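Local coordinates for transcriptional regulator (Pyrococcus horikoshii, PDB 1UDD), which is of unknown function but belongs to the all-helical TenA/THI-4/PQQC family and assembles as four copies of one chain, at residues 57-62 / 119-124; 115-120 / 131-136; 146-151 / 165-170. One frame throughout, in Å; residues are numbered along the deposited sequence.

From the N terminus, interaction 1 comes first: helix 36-63 meets helix 108-123, closing a long loop that holds helices 68-79, 82-93 and 98-103. Interaction 2 begins on the segment where interaction 1 ends, the two sharing Ala-119 and Thr-120, and closes the short turn between helices 108-123 and 126-146. Leu-133 of interaction 2 also packs on Leu-57 and Ile-60 of interaction 1, so three helices are tied together. A third subunit touches both contacts. Interaction 3 follows in series, on the opposite side of the chain's centre, and closes the loop around helix 157-164. None of the three lies within another, and interaction 3 touches neither of the others.

Interaction 1. Residues 57-62 / 119-124; sequences LAVISS and ATAYKG
Ala-121 turns its methyl into the angle between Val-59 and Ile-60, and this is the tight part of the contact. Its CB lies 3.7 Å from Ile-60 CG1 and 4.0 Å from Val-59 CG1. With CG1 of Val-59 anti to the backbone N (chi1 175°), that methyl also lies 3.8 Å from Ala-121 O. The segments run almost parallel (9°), and the small alanine is consistent with axes only 8.6 Å apart. This near-parallel helix packing within the all-helical TenA-family fold sits where subunits meet: Ala-58 and Ser-62 of the second and Tyr-122 of the third and fourth pack on 57-62.

Toward Tyr-122 the contact is looser: Val-59 CG1 touches its backbone N, while the ring leads away to Val-59 and Tyr-122 of neighbouring subunits. Lys-123 and Gly-124, where helix 108-123 ends, are partly exposed. There Lys-63 NZ holds the backbone oxygens of Ala-121, Tyr-122 and Gly-124.

Ser-61 OG and Ser-62 OG each bond a carbonyl of their own helix; Ser-62 OG also meets Tyr-122 OH of the fourth subunit. The side chains that meet are all aliphatic, and the polar grip comes from Lys-63, whose charge probably suits the carbonyls gathered there.

Interaction 2. Residues 115-120 / 131-136; sequences DFMLAT and TALLPC
The methyl of Ala-132 points between Phe-116 and Thr-120, with CB 3.7 Å from Phe-116 CZ and 3.6 Å from Thr-120 CG2. The phenyl ring gets there because CG stands anti to the backbone N, turned about 30° from the ideal (chi1 150°), which swings the CE2-CZ side of the ring across to the other helix. Ala-132 O sits obliquely to that ring, 3.7 Å from CE2. Thr-120 offers CG2 to the alanine and turns its hydroxyl back along its own helix, where OG1 bonds Phe-116 O at 2.6 Å; the backbone N of Thr-120 reaches the same oxygen from the opposite face of the carbonyl plane.

Helices 108-123 and 126-146 follow one another as an antiparallel helical hairpin, their segments inclined at 150°. The second is kinked at Pro-135, where the backbone N atoms of Pro-135 and Cys-136 have no bond to the preceding turn.

Beside the alanine, Met-117 and Leu-133 run nearly perpendicular to each other. Leu-133 lays CD2 on the thioether, 3.7 Å from Met-117 SD, and also against Met-117 CB. Met-117 also packs on Ala-56 of helix 36-63, while the ring of Phe-116 meets Phe-203 of helix 190-213 at about 35°.

Interaction 3. Residues 146-151 / 165-170; sequences YHKDKL and VYLSNE
Leu-151 and Leu-167 meet end on, tip to tip, CD1 of the first standing 3.7 Å from CD2 of the second. The two leucines are shaped quite differently, and neither has one of the two common leucine conformations. Leu-151 is stretched out: CG lies anti to the backbone N and CD1 anti to CA (chi2 179°), so that one methyl carries the whole reach of the side chain. Leu-167 is compact, keeping CG beside its backbone N, with a chi2 of -49° and neither methyl anti to CA. Its CD2 faces Leu-151, while its CD1 turns to the aliphatic part of Lys-148 and meets CG more loosely, at 4.4 Å. Lys-148 itself is extended through all its torsions and passes the leucine on the way to a long, weak ion pair with Glu-145.

Within each segment, local bonds accompany the contact. His-147 is the N-cap residue of the short helix 148-151, and its backbone O accepts from Leu-151 N at 3.0 Å. Tyr-146 CD2 lies 3.3 Å above the centre of the imidazole, over one face; NE2 of that ring bonds Phe-21 O, and Lys-150 curls back to its edge, in plane, where NZ makes a weak bond to ND1. On the other segment, Ser-168 is the N-cap residue of helix 169-183, its OG making a weak bond to Tyr-171 N and a bond to Val-165 O at 2.7 Å, which probably steadies the turn carrying Leu-167.

The contact joins the short helix 148-151, which follows helix 126-146, to the residues between helices 157-164 and 169-183. Leu-167 also touches Ala-144 of helix 126-146, whereas Leu-151 packs on Tyr-30 of helix 24-31 and on Arg-160 and Lys-164 of helix 157-164.

Interaction 1. Residues 57-62 / 119-124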
ATOM      1  N   LEU A  57      -4.841 -10.393  -4.764  1.00 18.57           N
ATOM      2  CA  LEU A  57      -6.288 -10.288  -4.632  1.00 22.18           C
ATOM      3  C   LEU A  57      -6.662  -9.530  -3.370  1.00 23.52           C
ATOM      4  O   LEU A  57      -7.618  -8.746  -3.376  1.00 19.48           O
ATOM      5  CB  LEU A  57      -6.941 -11.668  -4.612  1.00 23.10           C
ATOM      6  CG  LEU A  57      -7.020 -12.319  -6.002  1.00 26.53           C
ATOM      7  CD1 LEU A  57      -7.366 -13.809  -5.875  1.00 28.27           C
ATOM      8  CD2 LEU A  57      -8.034 -11.585  -6.846  1.00 24.90           C
ATOM      9  N   ALA A  58      -5.902  -9.751  -2.292  1.00 22.55           N
ATOM     10  CA  ALA A  58      -6.190  -9.073  -1.035  1.00 23.63           C
ATOM     11  C   ALA A  58      -6.021  -7.554  -1.220  1.00 22.15           C
ATOM     12  O   ALA A  58      -6.874  -6.780  -0.805  1.00 24.15           O
ATOM     13  CB  ALA A  58      -5.263  -9.588   0.078  1.00 16.49           C
ATOM     14  N   VAL A  59      -4.923  -7.128  -1.837  1.00 19.39           N
ATOM     15  CA  VAL A  59      -4.722  -5.690  -2.050  1.00 24.19           C
ATOM     16  C   VAL A  59      -5.844  -5.108  -2.930  1.00 23.17           C
ATOM     17  O   VAL A  59      -6.427  -4.070  -2.606  1.00 23.07           O
ATOM     18  CB  VAL A  59      -3.359  -5.397  -2.702  1.00 22.00           C
ATOM     19  CG1 VAL A  59      -3.257  -3.919  -3.024  1.00 21.92           C
ATOM     20  CG2 VAL A  59      -2.237  -5.824  -1.770  1.00 24.29           C
ATOM     21  N   ILE A  60      -6.156  -5.767  -4.038  1.00 23.01           N
ATOM     22  CA  ILE A  60      -7.236  -5.269  -4.889  1.00 24.28           C
ATOM     23  C   ILE A  60      -8.520  -5.149  -4.054  1.00 23.08           C
ATOM     24  O   ILE A  60      -9.208  -4.119  -4.081  1.00 24.05           O
ATOM     25  CB  ILE A  60      -7.500  -6.203  -6.085  1.00 23.38           C
ATOM     26  CG1 ILE A  60      -6.278  -6.224  -7.003  1.00 24.70           C
ATOM     27  CG2 ILE A  60      -8.746  -5.730  -6.856  1.00 23.03           C
ATOM     28  CD1 ILE A  60      -6.431  -7.150  -8.182  1.00 23.60           C
ATOM     29  N   SER A  61      -8.822  -6.176  -3.273  1.00 24.66           N
ATOM     30  CA  SER A  61     -10.037  -6.131  -2.462  1.00 27.57           C
ATOM     31  C   SER A  61     -10.003  -4.997  -1.437  1.00 27.43           C
ATOM     32  O   SER A  61     -11.024  -4.347  -1.174  1.00 24.89           O
ATOM     33  CB  SER A  61     -10.263  -7.461  -1.746  1.00 28.07           C
ATOM     34  OG  SER A  61      -9.471  -7.534  -0.585  1.00 38.42           O
ATOM     35  N   SER A  62      -8.833  -4.748  -0.863  1.00 24.84           N
ATOM     36  CA  SER A  62      -8.710  -3.700   0.140  1.00 25.44           C
ATOM     37  C   SER A  62      -9.049  -2.298  -0.401  1.00 25.22           C
ATOM     38  O   SER A  62      -9.374  -1.387   0.362  1.00 28.32           O
ATOM     39  CB  SER A  62      -7.286  -3.704   0.697  1.00 25.27           C
ATOM     40  OG  SER A  62      -6.373  -3.163  -0.248  1.00 20.62           O
ATOM     41  N   ALA A 119       2.617  -5.575  -7.220  1.00 23.80           N
ATOM     42  CA  ALA A 119       2.962  -4.197  -7.554  1.00 27.26           C
ATOM     43  C   ALA A 119       1.863  -3.513  -8.378  1.00 25.15           C
ATOM     44  O   ALA A 119       1.560  -2.324  -8.178  1.00 26.49           O
ATOM     45  CB  ALA A 119       4.288  -4.160  -8.313  1.00 23.68           C
ATOM     46  N   THR A 120       1.272  -4.252  -9.307  1.00 24.85           N
ATOM     47  CA  THR A 120       0.219  -3.685 -10.153  1.00 24.51           C
ATOM     48  C   THR A 120      -1.057  -3.432  -9.356  1.00 22.59           C
ATOM     49  O   THR A 120      -1.745  -2.423  -9.558  1.00 20.38           O
ATOM     50  CB  THR A 120      -0.064  -4.599 -11.355  1.00 26.14           C
ATOM     51  OG1 THR A 120       1.164  -4.862 -12.039  1.00 23.53           O
ATOM     52  CG2 THR A 120      -1.009  -3.929 -12.332  1.00 27.69           C
ATOM     53  N   ALA A 121      -1.368  -4.342  -8.438  1.00 23.74           N
ATOM     54  CA  ALA A 121      -2.538  -4.184  -7.579  1.00 21.24           C
ATOM     55  C   ALA A 121      -2.356  -2.931  -6.700  1.00 23.52           C
ATOM     56  O   ALA A 121      -3.299  -2.184  -6.439  1.00 19.38           O
ATOM     57  CB  ALA A 121      -2.690  -5.404  -6.689  1.00 21.72           C
ATOM     58  N   TYR A 122      -1.129  -2.717  -6.240  1.00 23.11           N
ATOM     59  CA  TYR A 122      -0.833  -1.584  -5.385  1.00 24.40           C
ATOM     60  C   TYR A 122      -0.873  -0.236  -6.095  1.00 23.03           C
ATOM     61  O   TYR A 122      -1.509   0.706  -5.628  1.00 24.55           O
ATOM     62  CB  TYR A 122       0.545  -1.761  -4.712  1.00 23.87           C
ATOM     63  CG  TYR A 122       1.009  -0.497  -4.022  1.00 24.38           C
ATOM     64  CD1 TYR A 122       1.804   0.425  -4.693  1.00 23.87           C
ATOM     65  CD2 TYR A 122       0.548  -0.165  -2.736  1.00 20.93           C
ATOM     66  CE1 TYR A 122       2.129   1.652  -4.116  1.00 27.47           C
ATOM     67  CE2 TYR A 122       0.856   1.064  -2.153  1.00 19.25           C
ATOM     68  CZ  TYR A 122       1.651   1.973  -2.852  1.00 26.29           C
ATOM     69  OH  TYR A 122       1.954   3.210  -2.311  1.00 23.15           O
ATOM     70  N   LYS A 123      -0.197  -0.125  -7.221  1.00 22.68           N
ATOM     71  CA  LYS A 123      -0.184   1.163  -7.881  1.00 27.52           C
ATOM     72  C   LYS A 123      -1.373   1.541  -8.731  1.00 27.20           C
ATOM     73  O   LYS A 123      -1.641   2.732  -8.887  1.00 27.05           O
ATOM     74  CB  LYS A 123       1.100   1.344  -8.688  1.00 30.05           C
ATOM     75  CG  LYS A 123       1.428   0.226  -9.609  1.00 41.19           C
ATOM     76  CD  LYS A 123       2.781   0.473 -10.242  1.00 43.01           C
ATOM     77  CE  LYS A 123       3.179  -0.698 -11.109  1.00 42.04           C
ATOM     78  NZ  LYS A 123       4.325  -0.344 -11.972  1.00 42.74           N
ATOM     79  N   GLY A 124      -2.125   0.562  -9.227  1.00 25.27           N
ATOM     80  CA  GLY A 124      -3.245   0.904 -10.100  1.00 25.80           C
ATOM     81  C   GLY A 124      -4.607   0.773  -9.485  1.00 26.29           C
ATOM     82  O   GLY A 124      -4.719   0.298  -8.346  1.00 26.80           O
TER

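Interaction 2. Residues 115-120 / 131-136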
ATOM      1  N   ASP A 115       5.446 -10.644  -7.954  1.00 24.75           N
ATOM      2  CA  ASP A 115       5.712  -9.249  -7.593  1.00 26.24           C
ATOM      3  C   ASP A 115       5.045  -8.286  -8.561  1.00 22.59           C
ATOM      4  O   ASP A 115       4.577  -7.231  -8.166  1.00 23.68           O
ATOM      5  CB  ASP A 115       7.226  -8.989  -7.524  1.00 26.56           C
ATOM      6  CG  ASP A 115       7.857  -9.628  -6.305  1.00 30.85           C
ATOM      7  OD1 ASP A 115       7.101 -10.105  -5.425  1.00 32.08           O
ATOM      8  OD2 ASP A 115       9.098  -9.649  -6.217  1.00 31.53           O
ATOM      9  N   PHE A 116       5.012  -8.658  -9.835  1.00 22.20           N
ATOM     10  CA  PHE A 116       4.351  -7.854 -10.849  1.00 21.86           C
ATOM     11  C   PHE A 116       2.862  -7.768 -10.483  1.00 21.28           C
ATOM     12  O   PHE A 116       2.252  -6.692 -10.545  1.00 22.21           O
ATOM     13  CB  PHE A 116       4.528  -8.495 -12.235  1.00 23.86           C
ATOM     14  CG  PHE A 116       3.385  -8.210 -13.191  1.00 23.62           C
ATOM     15  CD1 PHE A 116       3.247  -6.959 -13.779  1.00 20.91           C
ATOM     16  CD2 PHE A 116       2.436  -9.196 -13.475  1.00 21.66           C
ATOM     17  CE1 PHE A 116       2.179  -6.684 -14.644  1.00 23.34           C
ATOM     18  CE2 PHE A 116       1.365  -8.934 -14.335  1.00 17.21           C
ATOM     19  CZ  PHE A 116       1.239  -7.672 -14.921  1.00 20.26           C
ATOM     20  N   MET A 117       2.279  -8.892 -10.084  1.00 20.61           N
ATOM     21  CA  MET A 117       0.858  -8.891  -9.692  1.00 23.41           C
ATOM     22  C   MET A 117       0.617  -7.949  -8.501  1.00 23.82           C
ATOM     23  O   MET A 117      -0.267  -7.097  -8.539  1.00 22.86           O
ATOM     24  CB  MET A 117       0.385 -10.294  -9.272  1.00 19.59           C
ATOM     25  CG  MET A 117       0.641 -11.417 -10.296  1.00 28.02           C
ATOM     26  SD  MET A 117      -0.286 -12.922  -9.935  1.00 31.43           S
ATOM     27  CE  MET A 117      -0.229 -12.957  -8.215  1.00 29.80           C
ATOM     28  N   LEU A 118       1.403  -8.125  -7.440  1.00 22.76           N
ATOM     29  CA  LEU A 118       1.237  -7.316  -6.245  1.00 24.46           C
ATOM     30  C   LEU A 118       1.519  -5.846  -6.532  1.00 22.00           C
ATOM     31  O   LEU A 118       0.761  -4.972  -6.136  1.00 24.93           O
ATOM     32  CB  LEU A 118       2.166  -7.818  -5.133  1.00 25.49           C
ATOM     33  CG  LEU A 118       1.945  -7.144  -3.772  1.00 27.53           C
ATOM     34  CD1 LEU A 118       0.508  -7.348  -3.319  1.00 22.29           C
ATOM     35  CD2 LEU A 118       2.893  -7.728  -2.753  1.00 26.18           C
ATOM     36  N   ALA A 119       2.617  -5.575  -7.220  1.00 23.80           N
ATOM     37  CA  ALA A 119       2.962  -4.197  -7.554  1.00 27.26           C
ATOM     38  C   ALA A 119       1.863  -3.513  -8.378  1.00 25.15           C
ATOM     39  O   ALA A 119       1.560  -2.324  -8.178  1.00 26.49           O
ATOM     40  CB  ALA A 119       4.288  -4.160  -8.313  1.00 23.68           C
ATOM     41  N   THR A 120       1.272  -4.252  -9.307  1.00 24.85           N
ATOM     42  CA  THR A 120       0.219  -3.685 -10.153  1.00 24.51           C
ATOM     43  C   THR A 120      -1.057  -3.432  -9.356  1.00 22.59           C
ATOM     44  O   THR A 120      -1.745  -2.423  -9.558  1.00 20.38           O
ATOM     45  CB  THR A 120      -0.064  -4.599 -11.355  1.00 26.14           C
ATOM     46  OG1 THR A 120       1.164  -4.862 -12.039  1.00 23.53           O
ATOM     47  CG2 THR A 120      -1.009  -3.929 -12.332  1.00 27.69           C
ATOM     48  N   THR A 131      -6.730  -6.721 -14.287  1.00 22.50           N
ATOM     49  CA  THR A 131      -6.155  -6.976 -15.602  1.00 22.46           C
ATOM     50  C   THR A 131      -4.788  -7.655 -15.451  1.00 25.17           C
ATOM     51  O   THR A 131      -4.370  -8.435 -16.315  1.00 23.07           O
ATOM     52  CB  THR A 131      -6.005  -5.659 -16.419  1.00 25.05           C
ATOM     53  OG1 THR A 131      -7.295  -5.065 -16.591  1.00 22.32           O
ATOM     54  CG2 THR A 131      -5.401  -5.936 -17.823  1.00 20.97           C
ATOM     55  N   ALA A 132      -4.089  -7.381 -14.354  1.00 25.16           N
ATOM     56  CA  ALA A 132      -2.788  -8.022 -14.169  1.00 25.43           C
ATOM     57  C   ALA A 132      -2.963  -9.495 -13.816  1.00 25.13           C
ATOM     58  O   ALA A 132      -2.019 -10.271 -13.906  1.00 22.20           O
ATOM     59  CB  ALA A 132      -1.996  -7.326 -13.099  1.00 23.25           C
ATOM     60  N   LEU A 133      -4.179  -9.874 -13.431  1.00 23.46           N
ATOM     61  CA  LEU A 133      -4.466 -11.260 -13.061  1.00 24.87           C
ATOM     62  C   LEU A 133      -5.221 -12.038 -14.140  1.00 24.96           C
ATOM     63  O   LEU A 133      -5.346 -13.262 -14.062  1.00 26.00           O
ATOM     64  CB  LEU A 133      -5.297 -11.297 -11.782  1.00 23.77           C
ATOM     65  CG  LEU A 133      -4.793 -10.504 -10.577  1.00 24.37           C
ATOM     66  CD1 LEU A 133      -5.729 -10.760  -9.377  1.00 23.09           C
ATOM     67  CD2 LEU A 133      -3.359 -10.906 -10.246  1.00 23.17           C
ATOM     68  N   LEU A 134      -5.727 -11.333 -15.143  1.00 26.33           N
ATOM     69  CA  LEU A 134      -6.505 -11.964 -16.201  1.00 24.51           C
ATOM     70  C   LEU A 134      -5.690 -12.956 -17.040  1.00 24.30           C
ATOM     71  O   LEU A 134      -6.157 -14.062 -17.334  1.00 21.66           O
ATOM     72  CB  LEU A 134      -7.140 -10.883 -17.079  1.00 25.87           C
ATOM     73  CG  LEU A 134      -8.256 -11.337 -18.021  1.00 27.75           C
ATOM     74  CD1 LEU A 134      -9.379 -12.035 -17.227  1.00 29.51           C
ATOM     75  CD2 LEU A 134      -8.784 -10.131 -18.747  1.00 23.03           C
ATOM     76  N   PRO A 135      -4.461 -12.584 -17.440  1.00 23.10           N
ATOM     77  CA  PRO A 135      -3.724 -13.576 -18.229  1.00 19.91           C
ATOM     78  C   PRO A 135      -3.679 -14.887 -17.441  1.00 20.78           C
ATOM     79  O   PRO A 135      -3.843 -15.965 -18.005  1.00 21.66           O
ATOM     80  CB  PRO A 135      -2.353 -12.939 -18.393  1.00 20.96           C
ATOM     81  CG  PRO A 135      -2.692 -11.436 -18.424  1.00 22.62           C
ATOM     82  CD  PRO A 135      -3.717 -11.314 -17.326  1.00 21.56           C
ATOM     83  N   CYS A 136      -3.478 -14.788 -16.130  1.00 23.11           N
ATOM     84  CA  CYS A 136      -3.443 -15.989 -15.284  1.00 24.93           C
ATOM     85  C   CYS A 136      -4.715 -16.816 -15.417  1.00 24.53           C
ATOM     86  O   CYS A 136      -4.698 -17.920 -15.963  1.00 24.92           O
ATOM     87  CB  CYS A 136      -3.260 -15.617 -13.813  1.00 28.54           C
ATOM     88  SG  CYS A 136      -3.768 -16.946 -12.676  1.00 30.12           S
TER

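Interaction 3. Residues 146-151 / 165-170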
ATOM      1  N   TYR A 146      -7.976 -25.296 -25.715  1.00 32.79           N
ATOM      2  CA  TYR A 146      -7.103 -25.537 -26.861  1.00 32.46           C
ATOM      3  C   TYR A 146      -6.635 -26.992 -26.996  1.00 33.96           C
ATOM      4  O   TYR A 146      -6.513 -27.504 -28.106  1.00 32.74           O
ATOM      5  CB  TYR A 146      -5.865 -24.639 -26.764  1.00 32.16           C
ATOM      6  CG  TYR A 146      -4.988 -24.620 -28.000  1.00 33.92           C
ATOM      7  CD1 TYR A 146      -5.149 -23.636 -28.981  1.00 35.19           C
ATOM      8  CD2 TYR A 146      -3.984 -25.571 -28.180  1.00 37.32           C
ATOM      9  CE1 TYR A 146      -4.330 -23.594 -30.107  1.00 32.80           C
ATOM     10  CE2 TYR A 146      -3.156 -25.543 -29.303  1.00 34.48           C
ATOM     11  CZ  TYR A 146      -3.334 -24.547 -30.260  1.00 35.23           C
ATOM     12  OH  TYR A 146      -2.495 -24.489 -31.347  1.00 31.11           O
ATOM     13  N   HIS A 147      -6.346 -27.637 -25.868  1.00 32.93           N
ATOM     14  CA  HIS A 147      -5.865 -29.019 -25.869  1.00 36.82           C
ATOM     15  C   HIS A 147      -6.906 -30.005 -25.340  1.00 36.57           C
ATOM     16  O   HIS A 147      -6.574 -31.109 -24.917  1.00 34.89           O
ATOM     17  CB  HIS A 147      -4.586 -29.124 -25.031  1.00 38.16           C
ATOM     18  CG  HIS A 147      -3.437 -28.333 -25.573  1.00 40.58           C
ATOM     19  ND1 HIS A 147      -2.747 -28.704 -26.707  1.00 42.20           N
ATOM     20  CD2 HIS A 147      -2.852 -27.192 -25.136  1.00 41.85           C
ATOM     21  CE1 HIS A 147      -1.786 -27.829 -26.944  1.00 41.44           C
ATOM     22  NE2 HIS A 147      -1.830 -26.901 -26.005  1.00 39.73           N
ATOM     23  N   LYS A 148      -8.162 -29.579 -25.379  1.00 38.43           N
ATOM     24  CA  LYS A 148      -9.320 -30.338 -24.922  1.00 39.98           C
ATOM     25  C   LYS A 148      -9.288 -31.812 -25.353  1.00 41.84           C
ATOM     26  O   LYS A 148      -9.424 -32.721 -24.532  1.00 39.25           O
ATOM     27  CB  LYS A 148     -10.557 -29.662 -25.498  1.00 41.26           C
ATOM     28  CG  LYS A 148     -11.857 -29.886 -24.787  1.00 46.45           C
ATOM     29  CD  LYS A 148     -12.939 -29.104 -25.525  1.00 47.09           C
ATOM     30  CE  LYS A 148     -14.101 -28.754 -24.619  1.00 49.09           C
ATOM     31  NZ  LYS A 148     -15.124 -27.947 -25.332  1.00 51.02           N
ATOM     32  N   ASP A 149      -9.124 -32.034 -26.650  1.00 44.46           N
ATOM     33  CA  ASP A 149      -9.085 -33.383 -27.210  1.00 49.08           C
ATOM     34  C   ASP A 149      -7.943 -34.224 -26.644  1.00 49.07           C
ATOM     35  O   ASP A 149      -8.160 -35.363 -26.226  1.00 49.67           O
ATOM     36  CB  ASP A 149      -8.995 -33.306 -28.743  1.00 50.68           C
ATOM     37  CG  ASP A 149      -7.908 -32.345 -29.227  1.00 54.56           C
ATOM     38  OD1 ASP A 149      -7.844 -31.191 -28.738  1.00 53.42           O
ATOM     39  OD2 ASP A 149      -7.122 -32.744 -30.113  1.00 57.43           O
ATOM     40  N   LYS A 150      -6.736 -33.663 -26.631  1.00 49.10           N
ATOM     41  CA  LYS A 150      -5.567 -34.360 -26.102  1.00 50.96           C
ATOM     42  C   LYS A 150      -5.794 -34.755 -24.647  1.00 53.64           C
ATOM     43  O   LYS A 150      -5.330 -35.804 -24.189  1.00 52.79           O
ATOM     44  CB  LYS A 150      -4.323 -33.471 -26.138  1.00 51.46           C
ATOM     45  CG  LYS A 150      -3.821 -33.044 -27.498  1.00 53.23           C
ATOM     46  CD  LYS A 150      -2.458 -32.365 -27.325  1.00 55.01           C
ATOM     47  CE  LYS A 150      -1.899 -31.872 -28.645  1.00 57.38           C
ATOM     48  NZ  LYS A 150      -2.794 -30.843 -29.253  1.00 62.01           N
ATOM     49  N   LEU A 151      -6.499 -33.899 -23.917  1.00 53.81           N
ATOM     50  CA  LEU A 151      -6.748 -34.161 -22.513  1.00 55.17           C
ATOM     51  C   LEU A 151      -7.659 -35.363 -22.340  1.00 55.59           C
ATOM     52  O   LEU A 151      -7.324 -36.297 -21.614  1.00 56.13           O
ATOM     53  CB  LEU A 151      -7.370 -32.931 -21.845  1.00 55.91           C
ATOM     54  CG  LEU A 151      -7.210 -32.812 -20.327  1.00 55.15           C
ATOM     55  CD1 LEU A 151      -7.869 -31.540 -19.869  1.00 56.46           C
ATOM     56  CD2 LEU A 151      -7.832 -33.998 -19.618  1.00 58.20           C
ATOM     57  N   VAL A 165     -10.029 -29.439 -14.439  1.00 39.68           N
ATOM     58  CA  VAL A 165     -10.463 -28.324 -13.607  1.00 39.30           C
ATOM     59  C   VAL A 165     -10.732 -27.062 -14.438  1.00 38.40           C
ATOM     60  O   VAL A 165     -11.710 -26.341 -14.209  1.00 38.75           O
ATOM     61  CB  VAL A 165      -9.411 -27.987 -12.532  1.00 40.62           C
ATOM     62  CG1 VAL A 165      -9.930 -26.888 -11.634  1.00 41.81           C
ATOM     63  CG2 VAL A 165      -9.080 -29.222 -11.716  1.00 39.18           C
ATOM     64  N   TYR A 166      -9.882 -26.813 -15.425  1.00 36.29           N
ATOM     65  CA  TYR A 166     -10.025 -25.616 -16.242  1.00 37.78           C
ATOM     66  C   TYR A 166     -11.137 -25.621 -17.292  1.00 38.27           C
ATOM     67  O   TYR A 166     -11.479 -24.563 -17.829  1.00 36.14           O
ATOM     68  CB  TYR A 166      -8.666 -25.275 -16.859  1.00 37.59           C
ATOM     69  CG  TYR A 166      -7.576 -25.255 -15.807  1.00 31.93           C
ATOM     70  CD1 TYR A 166      -6.568 -26.213 -15.804  1.00 35.72           C
ATOM     71  CD2 TYR A 166      -7.592 -24.311 -14.780  1.00 32.95           C
ATOM     72  CE1 TYR A 166      -5.597 -26.245 -14.809  1.00 34.81           C
ATOM     73  CE2 TYR A 166      -6.627 -24.331 -13.769  1.00 35.93           C
ATOM     74  CZ  TYR A 166      -5.630 -25.306 -13.793  1.00 35.94           C
ATOM     75  OH  TYR A 166      -4.675 -25.350 -12.807  1.00 33.83           O
ATOM     76  N   LEU A 167     -11.727 -26.790 -17.553  1.00 38.89           N
ATOM     77  CA  LEU A 167     -12.831 -26.898 -18.517  1.00 37.17           C
ATOM     78  C   LEU A 167     -14.199 -26.835 -17.839  1.00 35.23           C
ATOM     79  O   LEU A 167     -15.222 -26.725 -18.512  1.00 34.25           O
ATOM     80  CB  LEU A 167     -12.766 -28.219 -19.294  1.00 38.51           C
ATOM     81  CG  LEU A 167     -11.621 -28.517 -20.250  1.00 40.08           C
ATOM     82  CD1 LEU A 167     -11.422 -27.336 -21.183  1.00 38.74           C
ATOM     83  CD2 LEU A 167     -10.368 -28.815 -19.459  1.00 43.15           C
ATOM     84  N   SER A 168     -14.223 -26.929 -16.513  1.00 36.25           N
ATOM     85  CA  SER A 168     -15.479 -26.893 -15.772  1.00 37.93           C
ATOM     86  C   SER A 168     -16.232 -25.578 -15.982  1.00 40.41           C
ATOM     87  O   SER A 168     -15.621 -24.545 -16.266  1.00 40.25           O
ATOM     88  CB  SER A 168     -15.206 -27.104 -14.286  1.00 40.91           C
ATOM     89  OG  SER A 168     -14.339 -26.105 -13.781  1.00 46.75           O
ATOM     90  N   ASN A 169     -17.557 -25.621 -15.845  1.00 40.11           N
ATOM     91  CA  ASN A 169     -18.389 -24.436 -16.029  1.00 42.05           C
ATOM     92  C   ASN A 169     -18.106 -23.401 -14.965  1.00 40.98           C
ATOM     93  O   ASN A 169     -18.173 -22.202 -15.217  1.00 40.57           O
ATOM     94  CB  ASN A 169     -19.888 -24.783 -15.978  1.00 45.50           C
ATOM     95  CG  ASN A 169     -20.355 -25.564 -17.194  1.00 49.50           C
ATOM     96  OD1 ASN A 169     -19.896 -25.326 -18.313  1.00 52.08           O
ATOM     97  ND2 ASN A 169     -21.290 -26.487 -16.983  1.00 50.92           N
ATOM     98  N   GLU A 170     -17.813 -23.875 -13.762  1.00 40.79           N
ATOM     99  CA  GLU A 170     -17.534 -22.988 -12.656  1.00 40.07           C
ATOM    100  C   GLU A 170     -16.276 -22.167 -12.939  1.00 37.82           C
ATOM    101  O   GLU A 170     -16.254 -20.955 -12.723  1.00 38.35           O
ATOM    102  CB  GLU A 170     -17.342 -23.793 -11.360  1.00 43.60           C
ATOM    103  CG  GLU A 170     -18.535 -24.642 -10.935  1.00 48.38           C
ATOM    104  CD  GLU A 170     -18.749 -25.867 -11.821  1.00 52.12           C
ATOM    105  OE1 GLU A 170     -17.871 -26.763 -11.839  1.00 52.24           O
ATOM    106  OE2 GLU A 170     -19.799 -25.931 -12.499  1.00 54.40           O
TER